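Local coordinates for Ycf54 protein (Thermosynechococcus elongatus, PDB 3HZE) that probably supports chlorophyll biosynthesis as an accessory partner of the magnesium-protoporphyrin IX monomethyl ester cyclase, like other proteins of the Ycf54 family, at residues 7-10 with 11-15; 18-21 with 22-25; 44-47 with 48-51; 77-80 with 81-85. All coordinates share one frame; numbering follows the deposited sequence.

Contact 1 of 4, residues 7-10 with 11-15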
loop_
_atom_site.group_PDB
_atom_site.type_symbol
_atom_site.label_atom_id
_atom_site.label_comp_id
_atom_site.label_asym_id
_atom_site.label_seq_id
_atom_site.Cartn_x
_atom_site.Cartn_y
_atom_site.Cartn_z
ATOM N N ILE A 7 1.560 -3.885 0.693
ATOM C CA ILE A 7 2.271 -4.448 -0.437
ATOM C C ILE A 7 2.993 -3.215 -0.987
ATOM O O ILE A 7 2.473 -2.099 -0.914
ATOM C CB ILE A 7 1.360 -5.042 -1.535
ATOM C CG1 ILE A 7 0.306 -4.026 -1.967
ATOM C CG2 ILE A 7 0.766 -6.360 -1.055
ATOM C CD1 ILE A 7 -0.306 -4.336 -3.326
ATOM N N LEU A 8 4.196 -3.407 -1.503
ATOM C CA LEU A 8 4.963 -2.300 -2.046
ATOM C C LEU A 8 5.405 -2.636 -3.465
ATOM O O LEU A 8 5.848 -3.745 -3.722
ATOM C CB LEU A 8 6.194 -2.048 -1.165
ATOM C CG LEU A 8 7.222 -1.008 -1.607
ATOM C CD1 LEU A 8 6.617 0.395 -1.522
ATOM C CD2 LEU A 8 8.454 -1.118 -0.696
ATOM N N ALA A 9 5.266 -1.689 -4.387
ATOM C CA ALA A 9 5.688 -1.919 -5.769
ATOM C C ALA A 9 5.970 -0.602 -6.471
ATOM O O ALA A 9 5.548 0.467 -6.011
ATOM C CB ALA A 9 4.609 -2.688 -6.529
ATOM N N SER A 10 6.662 -0.679 -7.602
ATOM C CA SER A 10 6.978 0.520 -8.364
ATOM C C SER A 10 5.678 1.052 -8.957
ATOM O O SER A 10 4.745 0.285 -9.215
ATOM C CB SER A 10 7.962 0.187 -9.492
ATOM O OG SER A 10 7.358 -0.663 -10.452
ATOM N N LYS A 11 5.608 2.362 -9.164
ATOM C CA LYS A 11 4.417 2.954 -9.742
ATOM C C LYS A 11 4.304 2.446 -11.175
ATOM O O LYS A 11 3.207 2.316 -11.727
ATOM C CB LYS A 11 4.514 4.486 -9.722
ATOM C CG LYS A 11 4.873 5.039 -8.350
ATOM C CD LYS A 11 4.077 6.289 -7.983
ATOM C CE LYS A 11 4.298 7.424 -8.958
ATOM N NZ LYS A 11 3.642 8.682 -8.492
ATOM N N LYS A 12 5.452 2.147 -11.769
ATOM C CA LYS A 12 5.489 1.639 -13.138
ATOM C C LYS A 12 4.708 0.322 -13.210
ATOM O O LYS A 12 3.841 0.147 -14.071
ATOM C CB LYS A 12 6.942 1.415 -13.576
ATOM C CG LYS A 12 7.095 0.973 -15.027
ATOM C CD LYS A 12 8.545 0.602 -15.330
ATOM C CE LYS A 12 8.716 0.102 -16.760
ATOM N NZ LYS A 12 8.469 1.182 -17.754
ATOM N N PHE A 13 5.004 -0.600 -12.301
ATOM C CA PHE A 13 4.304 -1.882 -12.284
ATOM C C PHE A 13 2.808 -1.704 -12.000
ATOM O O PHE A 13 1.970 -2.373 -12.605
ATOM C CB PHE A 13 4.926 -2.814 -11.239
ATOM C CG PHE A 13 4.165 -4.101 -11.038
ATOM C CD1 PHE A 13 3.307 -4.252 -9.956
ATOM C CD2 PHE A 13 4.307 -5.160 -11.932
ATOM C CE1 PHE A 13 2.597 -5.441 -9.762
ATOM C CE2 PHE A 13 3.603 -6.352 -11.750
ATOM C CZ PHE A 13 2.749 -6.493 -10.662
ATOM N N LEU A 14 2.485 -0.798 -11.086
ATOM C CA LEU A 14 1.098 -0.530 -10.702
ATOM C C LEU A 14 0.319 0.346 -11.691
ATOM O O LEU A 14 -0.822 0.730 -11.418
ATOM C CB LEU A 14 1.058 0.123 -9.311
ATOM C CG LEU A 14 1.548 -0.750 -8.152
ATOM C CD1 LEU A 14 1.600 0.061 -6.860
ATOM C CD2 LEU A 14 0.618 -1.944 -8.000
ATOM N N THR A 15 0.929 0.679 -12.824
ATOM C CA THR A 15 0.245 1.483 -13.826
ATOM C C THR A 15 0.316 0.818 -15.209
ATOM O O THR A 15 -0.623 0.925 -15.997
ATOM C CB THR A 15 0.829 2.926 -13.918
ATOM O OG1 THR A 15 2.231 2.868 -14.199
ATOM C CG2 THR A 15 0.625 3.677 -12.602
#

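Contact 2 of 4, residues 18-21 with 22-25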
loop_
_atom_site.group_PDB
_atom_site.type_symbol
_atom_site.label_atom_id
_atom_site.label_comp_id
_atom_site.label_asym_id
_atom_site.label_seq_id
_atom_site.Cartn_x
_atom_site.Cartn_y
_atom_site.Cartn_z
ATOM N N GLU A 18 -0.412 -3.890 -13.498
ATOM C CA GLU A 18 -1.487 -4.222 -12.575
ATOM C C GLU A 18 -2.156 -3.013 -11.925
ATOM O O GLU A 18 -1.990 -2.778 -10.726
ATOM C CB GLU A 18 -0.953 -5.144 -11.473
ATOM C CG GLU A 18 -0.569 -6.534 -11.941
ATOM C CD GLU A 18 -1.764 -7.343 -12.390
ATOM O OE1 GLU A 18 -2.909 -6.941 -12.091
ATOM O OE2 GLU A 18 -1.556 -8.390 -13.035
ATOM N N PRO A 19 -2.909 -2.224 -12.708
ATOM C CA PRO A 19 -3.591 -1.050 -12.150
ATOM C C PRO A 19 -4.612 -1.514 -11.108
ATOM O O PRO A 19 -5.352 -2.467 -11.346
ATOM C CB PRO A 19 -4.236 -0.407 -13.384
ATOM C CG PRO A 19 -4.479 -1.602 -14.308
ATOM C CD PRO A 19 -3.174 -2.357 -14.153
ATOM N N LEU A 20 -4.647 -0.851 -9.954
ATOM C CA LEU A 20 -5.561 -1.242 -8.875
ATOM C C LEU A 20 -6.784 -0.341 -8.703
ATOM O O LEU A 20 -7.566 -0.490 -7.769
ATOM C CB LEU A 20 -4.785 -1.304 -7.559
ATOM C CG LEU A 20 -3.708 -2.391 -7.502
ATOM C CD1 LEU A 20 -2.939 -2.296 -6.187
ATOM C CD2 LEU A 20 -4.370 -3.754 -7.631
ATOM N N GLU A 21 -6.911 0.607 -9.616
ATOM C CA GLU A 21 -7.989 1.577 -9.651
ATOM C C GLU A 21 -9.367 0.977 -9.360
ATOM O O GLU A 21 -10.061 1.392 -8.422
ATOM C CB GLU A 21 -7.999 2.185 -11.042
ATOM C CG GLU A 21 -8.394 3.603 -11.138
ATOM C CD GLU A 21 -8.381 4.062 -12.578
ATOM O OE1 GLU A 21 -7.328 3.918 -13.243
ATOM O OE2 GLU A 21 -9.429 4.550 -13.037
ATOM N N GLU A 22 -9.756 0.016 -10.189
ATOM C CA GLU A 22 -11.052 -0.634 -10.067
ATOM C C GLU A 22 -11.134 -1.522 -8.827
ATOM O O GLU A 22 -12.194 -1.649 -8.232
ATOM C CB GLU A 22 -11.363 -1.429 -11.351
ATOM C CG GLU A 22 -12.672 -2.220 -11.292
ATOM C CD GLU A 22 -13.461 -2.212 -12.605
ATOM O OE1 GLU A 22 -14.501 -2.911 -12.687
ATOM O OE2 GLU A 22 -13.056 -1.500 -13.552
ATOM N N VAL A 23 -10.019 -2.136 -8.440
ATOM C CA VAL A 23 -10.016 -2.964 -7.239
ATOM C C VAL A 23 -10.402 -2.043 -6.074
ATOM O O VAL A 23 -11.244 -2.389 -5.244
ATOM C CB VAL A 23 -8.614 -3.595 -6.973
ATOM C CG1 VAL A 23 -8.567 -4.207 -5.570
ATOM C CG2 VAL A 23 -8.334 -4.688 -8.016
ATOM N N PHE A 24 -9.800 -0.858 -6.028
ATOM C CA PHE A 24 -10.117 0.092 -4.964
ATOM C C PHE A 24 -11.572 0.553 -5.003
ATOM O O PHE A 24 -12.264 0.501 -3.993
ATOM C CB PHE A 24 -9.219 1.326 -5.045
ATOM C CG PHE A 24 -7.945 1.206 -4.247
ATOM C CD1 PHE A 24 -6.829 0.576 -4.779
ATOM C CD2 PHE A 24 -7.869 1.728 -2.961
ATOM C CE1 PHE A 24 -5.643 0.469 -4.033
ATOM C CE2 PHE A 24 -6.700 1.629 -2.206
ATOM C CZ PHE A 24 -5.587 1.000 -2.741
ATOM N N ARG A 25 -12.029 1.018 -6.163
ATOM C CA ARG A 25 -13.396 1.507 -6.297
ATOM C C ARG A 25 -14.474 0.453 -6.023
ATOM O O ARG A 25 -15.497 0.761 -5.403
ATOM C CB ARG A 25 -13.590 2.154 -7.676
ATOM C CG ARG A 25 -12.793 3.461 -7.826
ATOM C CD ARG A 25 -13.387 4.384 -8.879
ATOM N NE ARG A 25 -13.349 3.788 -10.212
ATOM C CZ ARG A 25 -12.262 3.715 -10.973
ATOM N NH1 ARG A 25 -11.108 4.210 -10.540
ATOM N NH2 ARG A 25 -12.326 3.132 -12.163
HETATM O O HOH W 1 -8.065 -2.398 -10.796
#

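Contact 3 of 4, residues 44-47 with 48-51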
loop_
_atom_site.group_PDB
_atom_site.type_symbol
_atom_site.label_atom_id
_atom_site.label_comp_id
_atom_site.label_asym_id
_atom_site.label_seq_id
_atom_site.Cartn_x
_atom_site.Cartn_y
_atom_site.Cartn_z
ATOM N N PRO A 44 1.118 6.665 -2.369
ATOM C CA PRO A 44 2.254 6.810 -3.285
ATOM C C PRO A 44 3.459 7.353 -2.528
ATOM O O PRO A 44 3.301 8.098 -1.559
ATOM C CB PRO A 44 1.734 7.790 -4.336
ATOM C CG PRO A 44 0.788 8.647 -3.564
ATOM C CD PRO A 44 0.069 7.665 -2.646
ATOM N N GLU A 45 4.656 6.965 -2.959
ATOM C CA GLU A 45 5.894 7.423 -2.320
ATOM C C GLU A 45 5.715 7.458 -0.800
ATOM O O GLU A 45 5.835 8.520 -0.170
ATOM C CB GLU A 45 6.251 8.811 -2.861
ATOM C CG GLU A 45 6.416 8.820 -4.376
ATOM C CD GLU A 45 6.699 10.195 -4.934
ATOM O OE1 GLU A 45 7.715 10.806 -4.539
ATOM O OE2 GLU A 45 5.908 10.666 -5.773
ATOM N N PRO A 46 5.431 6.288 -0.194
ATOM C CA PRO A 46 5.216 6.128 1.248
ATOM C C PRO A 46 6.380 6.599 2.112
ATOM O O PRO A 46 7.530 6.237 1.875
ATOM C CB PRO A 46 4.929 4.632 1.390
ATOM C CG PRO A 46 5.718 4.031 0.289
ATOM C CD PRO A 46 5.448 4.973 -0.861
ATOM N N ALA A 47 6.068 7.419 3.112
ATOM C CA ALA A 47 7.090 7.951 4.007
ATOM C C ALA A 47 7.778 6.863 4.823
ATOM O O ALA A 47 8.979 6.946 5.076
ATOM C CB ALA A 47 6.478 8.991 4.946
ATOM N N PHE A 48 7.030 5.839 5.227
ATOM C CA PHE A 48 7.619 4.777 6.038
ATOM C C PHE A 48 8.809 4.088 5.373
ATOM O O PHE A 48 9.751 3.672 6.046
ATOM C CB PHE A 48 6.544 3.747 6.444
ATOM C CG PHE A 48 6.176 2.752 5.361
ATOM C CD1 PHE A 48 6.985 1.643 5.102
ATOM C CD2 PHE A 48 5.001 2.909 4.623
ATOM C CE1 PHE A 48 6.626 0.704 4.125
ATOM C CE2 PHE A 48 4.633 1.977 3.641
ATOM C CZ PHE A 48 5.446 0.871 3.393
ATOM N N LEU A 49 8.771 3.984 4.052
ATOM C CA LEU A 49 9.833 3.323 3.309
ATOM C C LEU A 49 11.213 3.963 3.493
ATOM O O LEU A 49 12.234 3.353 3.168
ATOM C CB LEU A 49 9.469 3.284 1.828
ATOM C CG LEU A 49 10.414 2.560 0.865
ATOM C CD1 LEU A 49 10.579 1.101 1.284
ATOM C CD2 LEU A 49 9.837 2.663 -0.549
ATOM N N GLU A 50 11.246 5.183 4.023
ATOM C CA GLU A 50 12.512 5.886 4.235
ATOM C C GLU A 50 13.123 5.602 5.603
ATOM O O GLU A 50 14.268 5.965 5.861
ATOM C CB GLU A 50 12.322 7.401 4.071
ATOM C CG GLU A 50 11.790 7.823 2.711
ATOM C CD GLU A 50 12.619 7.278 1.559
ATOM O OE1 GLU A 50 13.825 7.597 1.484
ATOM O OE2 GLU A 50 12.066 6.530 0.723
ATOM N N GLN A 51 12.359 4.964 6.482
ATOM C CA GLN A 51 12.853 4.642 7.814
ATOM C C GLN A 51 13.858 3.493 7.730
ATOM O O GLN A 51 13.784 2.651 6.832
ATOM C CB GLN A 51 11.694 4.259 8.745
ATOM C CG GLN A 51 10.725 5.395 9.047
ATOM C CD GLN A 51 9.773 5.067 10.187
ATOM O OE1 GLN A 51 8.799 5.781 10.423
ATOM N NE2 GLN A 51 10.059 3.985 10.907
HETATM O O HOH W 2 8.964 6.458 -0.396
#

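Contact 4 of 4, residues 77-80 with 81-85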
loop_
_atom_site.group_PDB
_atom_site.type_symbol
_atom_site.label_atom_id
_atom_site.label_comp_id
_atom_site.label_asym_id
_atom_site.label_seq_id
_atom_site.Cartn_x
_atom_site.Cartn_y
_atom_site.Cartn_z
ATOM N N GLN A 77 -2.790 -9.955 1.741
ATOM C CA GLN A 77 -2.338 -11.264 1.282
ATOM C C GLN A 77 -2.996 -11.566 -0.063
ATOM O O GLN A 77 -2.392 -12.181 -0.936
ATOM C CB GLN A 77 -2.706 -12.360 2.294
ATOM C CG GLN A 77 -2.089 -12.172 3.673
ATOM C CD GLN A 77 -2.556 -13.225 4.668
ATOM O OE1 GLN A 77 -3.749 -13.526 4.756
ATOM N NE2 GLN A 77 -1.619 -13.778 5.433
ATOM N N TRP A 78 -4.241 -11.133 -0.227
ATOM C CA TRP A 78 -4.948 -11.352 -1.480
ATOM C C TRP A 78 -4.247 -10.590 -2.613
ATOM O O TRP A 78 -4.055 -11.124 -3.712
ATOM C CB TRP A 78 -6.399 -10.894 -1.347
ATOM C CG TRP A 78 -7.160 -10.951 -2.626
ATOM C CD1 TRP A 78 -7.745 -12.046 -3.192
ATOM C CD2 TRP A 78 -7.402 -9.857 -3.518
ATOM N NE1 TRP A 78 -8.339 -11.703 -4.384
ATOM C CE2 TRP A 78 -8.143 -10.364 -4.606
ATOM C CE3 TRP A 78 -7.062 -8.494 -3.500
ATOM C CZ2 TRP A 78 -8.556 -9.556 -5.672
ATOM C CZ3 TRP A 78 -7.473 -7.690 -4.557
ATOM C CH2 TRP A 78 -8.213 -8.224 -5.629
ATOM N N LEU A 79 -3.863 -9.343 -2.346
ATOM C CA LEU A 79 -3.170 -8.534 -3.356
ATOM C C LEU A 79 -1.855 -9.199 -3.776
ATOM O O LEU A 79 -1.512 -9.213 -4.951
ATOM C CB LEU A 79 -2.889 -7.122 -2.816
ATOM C CG LEU A 79 -4.056 -6.123 -2.842
ATOM C CD1 LEU A 79 -3.653 -4.837 -2.125
ATOM C CD2 LEU A 79 -4.439 -5.818 -4.289
ATOM N N LYS A 80 -1.125 -9.750 -2.811
ATOM C CA LYS A 80 0.142 -10.412 -3.108
ATOM C C LYS A 80 -0.123 -11.629 -4.006
ATOM O O LYS A 80 0.609 -11.871 -4.965
ATOM C CB LYS A 80 0.827 -10.839 -1.808
ATOM C CG LYS A 80 2.351 -10.975 -1.900
ATOM C CD LYS A 80 2.774 -12.118 -2.791
ATOM C CE LYS A 80 4.297 -12.183 -2.920
ATOM N NZ LYS A 80 4.722 -13.213 -3.918
ATOM N N LEU A 81 -1.170 -12.391 -3.696
ATOM C CA LEU A 81 -1.526 -13.560 -4.503
ATOM C C LEU A 81 -1.863 -13.135 -5.930
ATOM O O LEU A 81 -1.427 -13.756 -6.897
ATOM C CB LEU A 81 -2.748 -14.279 -3.920
ATOM C CG LEU A 81 -2.598 -15.298 -2.791
ATOM C CD1 LEU A 81 -3.984 -15.868 -2.455
ATOM C CD2 LEU A 81 -1.650 -16.420 -3.223
ATOM N N ARG A 82 -2.649 -12.070 -6.050
ATOM C CA ARG A 82 -3.054 -11.561 -7.355
ATOM C C ARG A 82 -1.932 -10.911 -8.176
ATOM O O ARG A 82 -1.779 -11.216 -9.358
ATOM C CB ARG A 82 -4.203 -10.551 -7.188
ATOM C CG ARG A 82 -5.545 -11.149 -6.744
ATOM C CD ARG A 82 -6.300 -11.754 -7.927
ATOM N NE ARG A 82 -6.281 -10.833 -9.058
ATOM C CZ ARG A 82 -5.872 -11.156 -10.279
ATOM N NH1 ARG A 82 -5.461 -12.392 -10.534
ATOM N NH2 ARG A 82 -5.830 -10.230 -11.233
ATOM N N LEU A 83 -1.153 -10.024 -7.556
ATOM C CA LEU A 83 -0.085 -9.301 -8.263
ATOM C C LEU A 83 1.260 -10.015 -8.382
ATOM O O LEU A 83 1.971 -9.845 -9.377
ATOM C CB LEU A 83 0.131 -7.926 -7.613
ATOM C CG LEU A 83 -0.836 -6.795 -7.968
ATOM C CD1 LEU A 83 -2.265 -7.235 -7.745
ATOM C CD2 LEU A 83 -0.518 -5.567 -7.118
ATOM N N GLU A 84 1.607 -10.783 -7.354
ATOM C CA GLU A 84 2.844 -11.557 -7.299
ATOM C C GLU A 84 4.154 -10.771 -7.232
ATOM O O GLU A 84 4.918 -10.907 -6.280
ATOM C CB GLU A 84 2.910 -12.548 -8.478
ATOM C CG GLU A 84 4.178 -13.403 -8.480
ATOM C CD GLU A 84 4.171 -14.511 -9.528
ATOM O OE1 GLU A 84 5.202 -15.204 -9.646
ATOM O OE2 GLU A 84 3.148 -14.693 -10.227
ATOM N N TYR A 85 4.422 -9.948 -8.236
ATOM C CA TYR A 85 5.673 -9.185 -8.285
ATOM C C TYR A 85 5.669 -7.907 -7.454
ATOM O O TYR A 85 5.873 -6.807 -7.973
ATOM C CB TYR A 85 6.001 -8.856 -9.739
ATOM C CG TYR A 85 6.260 -10.087 -10.564
ATOM C CD1 TYR A 85 7.476 -10.756 -10.478
ATOM C CD2 TYR A 85 5.284 -10.601 -11.408
ATOM C CE1 TYR A 85 7.718 -11.914 -11.214
ATOM C CE2 TYR A 85 5.513 -11.765 -12.152
ATOM C CZ TYR A 85 6.732 -12.412 -12.048
ATOM O OH TYR A 85 6.977 -13.560 -12.769
#

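Contact 1 of 4, residues 7-10 with 11-15
Ser-10 turns OG in between its own N and carbonyl carbon (chi1 66°), which aims the hydroxyl oxygen at the backbone of Phe-13. Phe-13 N donates to Ser-10 OG over 3.0 Å, close to straight at 160°. This is a capping bond. It sits where strand 3-10 ends and the turn leads into helix 13-16. Next along, Leu-14 N donates to Ser-10 O over 3.1 Å, the donor tilted 19° from the carbonyl plane. Phe-13 CB comes to 3.3 Å from Ser-10 OG. Beside the cap, Ala-9 CB meets Phe-13 CD1 at 4.0 Å, approaching the ring obliquely. The same methyl touches Leu-14 CG, also at 4.0 Å. Leu-14 continues inward to Ala-66 and Ile-68 of strand 65-70. Within the turn, Thr-15 OG1 donates to Lys-11 O over 2.7 Å. Lys-12 NZ forms a salt bridge with Glu-16. With an alanine at Ser-10, Phe-13 N would probably lose its side-chain acceptor, and the turn would be held less firmly. Ser-10 OG thus supplies an acceptor to Phe-13 N at the helix start, while Ser-10 O takes the ordinary backbone bond from Leu-14 N.

Contact 2 of 4, residues 18-21 with 22-25
Phe-24 N donates to Leu-20 O, 2.9 Å away and nearly along the C=O axis, and Arg-25 N donates to Glu-21 O, so the first turn of helix 21-34 closes here. A water donates to Pro-19 O over 2.8 Å and accepts from Val-23 N over 3.1 Å. Leu-20 O also lies in the plane of the Phe-24 ring, at its edge, 3.3 Å from CD1. Leu-20 and Val-23 run side by side, and Leu-20 CD2 meets Val-23 CG2 at 4.1 Å. Glu-21 and Arg-25 point the same way, their carboxylate and guanidinium planes 52° apart. Arg-25 CG lies beside its backbone N (chi1 -68°), and a bend at chi3 brings the guanidinium alongside Glu-21. Glu-21 OE2 takes a salt-bridge bond from Arg-25 NH1 at 3.0 Å, although the place of NH1 is less sure. A weak bond from Arg-25 NH2 reaches the same oxygen at 3.3 Å. A leucine in place of Arg-25 would probably leave Glu-21 OE2 without its cation. Leu-20 packs against Leu-79 and Leu-83 of helix 73-83, while the opposite charges of Glu-21 and Arg-25, one helical turn apart, probably offset each other at the surface.

Contact 3 of 4, residues 44-47 with 48-51
Phe-48 reaches back to Pro-46, and its side chain can be followed outward from the backbone. Phe-48 CB lies 3.7 Å from Ala-47 C, the neighbouring carbonyl carbon. At the first torsion CG lies between the backbone N and the carbonyl carbon (chi1 79°), which sends the ring back along the chain. Phe-48 CD2, the first ring atom on this side, is 3.7 Å from Pro-46 CB. One atom further, Phe-48 CE2 comes to 3.5 Å from the same Pro-46 CB. The proline and the ring cross obliquely. Beyond the proline, the ring enters an aromatic cluster. It meets Tyr-6 and Phe-91 at inclined angles and Phe-54 edge-to-face, and it also touches Ala-67 and Ile-69 of strand 65-70.

The backbone beneath is a short 3-10 turn in the loop between strand 40-44 and helix 55-60. Glu-50 N donates to Ala-47 O over 3.1 Å, well aligned at 163°, but from above the carbonyl plane. Leu-49 N makes a weak bond to Pro-46 O at 3.4 Å. Gln-51 N adds a third i to i+3 bond, to Phe-48 O.

Pro-46 and Leu-49 point the same way, and Pro-46 CG meets Leu-49 CB at 4.1 Å. A water donates to Pro-46 O over 2.7 Å. The same water donates to Glu-50 OE2 over 3.3 Å. Glu-50 OE1 forms a salt bridge with Lys-58 of helix 55-60. Gln-51 NE2 donates to Glu-95 O, which ties the end of the turn to a later loop.

Contact 4 of 4, residues 77-80 with 81-85
Leu-79 O accepts from Leu-83 N over 2.8 Å, at an N-H...O angle of 169°. This bond lies in the C-terminal turn of helix 73-83, which runs into a classic gamma turn. Leu-81 N to Gln-77 O and Arg-82 N to Trp-78 O continue the same i to i+4 pattern. The last bond runs from Glu-84 N to Lys-80 O, also 2.8 Å but more bent. Glu-84 leaves the helix with positive phi (67°) and centres the gamma turn, which Tyr-85 N closes by bonding to Leu-83 O. Lys-80 NZ swings round to this end and makes a weak bond to Glu-84 O at 3.3 Å. Leu-79 CD2 and Leu-83 CD1 approach to 4.3 Å. Both leucines pack on Leu-20 and on Ile-7 of strand 3-10. On the exposed side, Trp-78 and Arg-82 lie side by side. Trp-78 CG is anti to its N (chi1 174°) and Arg-82 CG lies beside its own, which sets the arginine stem along the indole. Arg-82 CG makes a CH-pi contact over one face of the six-membered ring, 3.8 Å from its centroid. It sits toward the rim, and the nearest ring atom to Arg-82 CG is Trp-78 CE2, at 3.5 Å.

Contacts 2 and 4 and the helical part of contact 1 gather on the face of the four-stranded antiparallel sheet that carries Ile-7. The centres of these three contacts are 12 to 13 Å apart. Contact 1 touches contact 2 where Leu-14 CD2 lies 4.0 Å from Leu-20 CD1. It touches contact 4 where Ile-7 CD1 lies 3.6 Å from Leu-79 CD1. Contact 2 closes the group, with Val-23 CG1 at 3.8 Å from Trp-78 CZ3. Contact 3 lies away from contacts 2 and 4, at about 21 and 20 Å between centres, but about 13 Å from contact 1. Contact 1 joins the two regions through strand 3-10, where Leu-8 CD2 reaches Leu-49 CD1 at 3.7 Å.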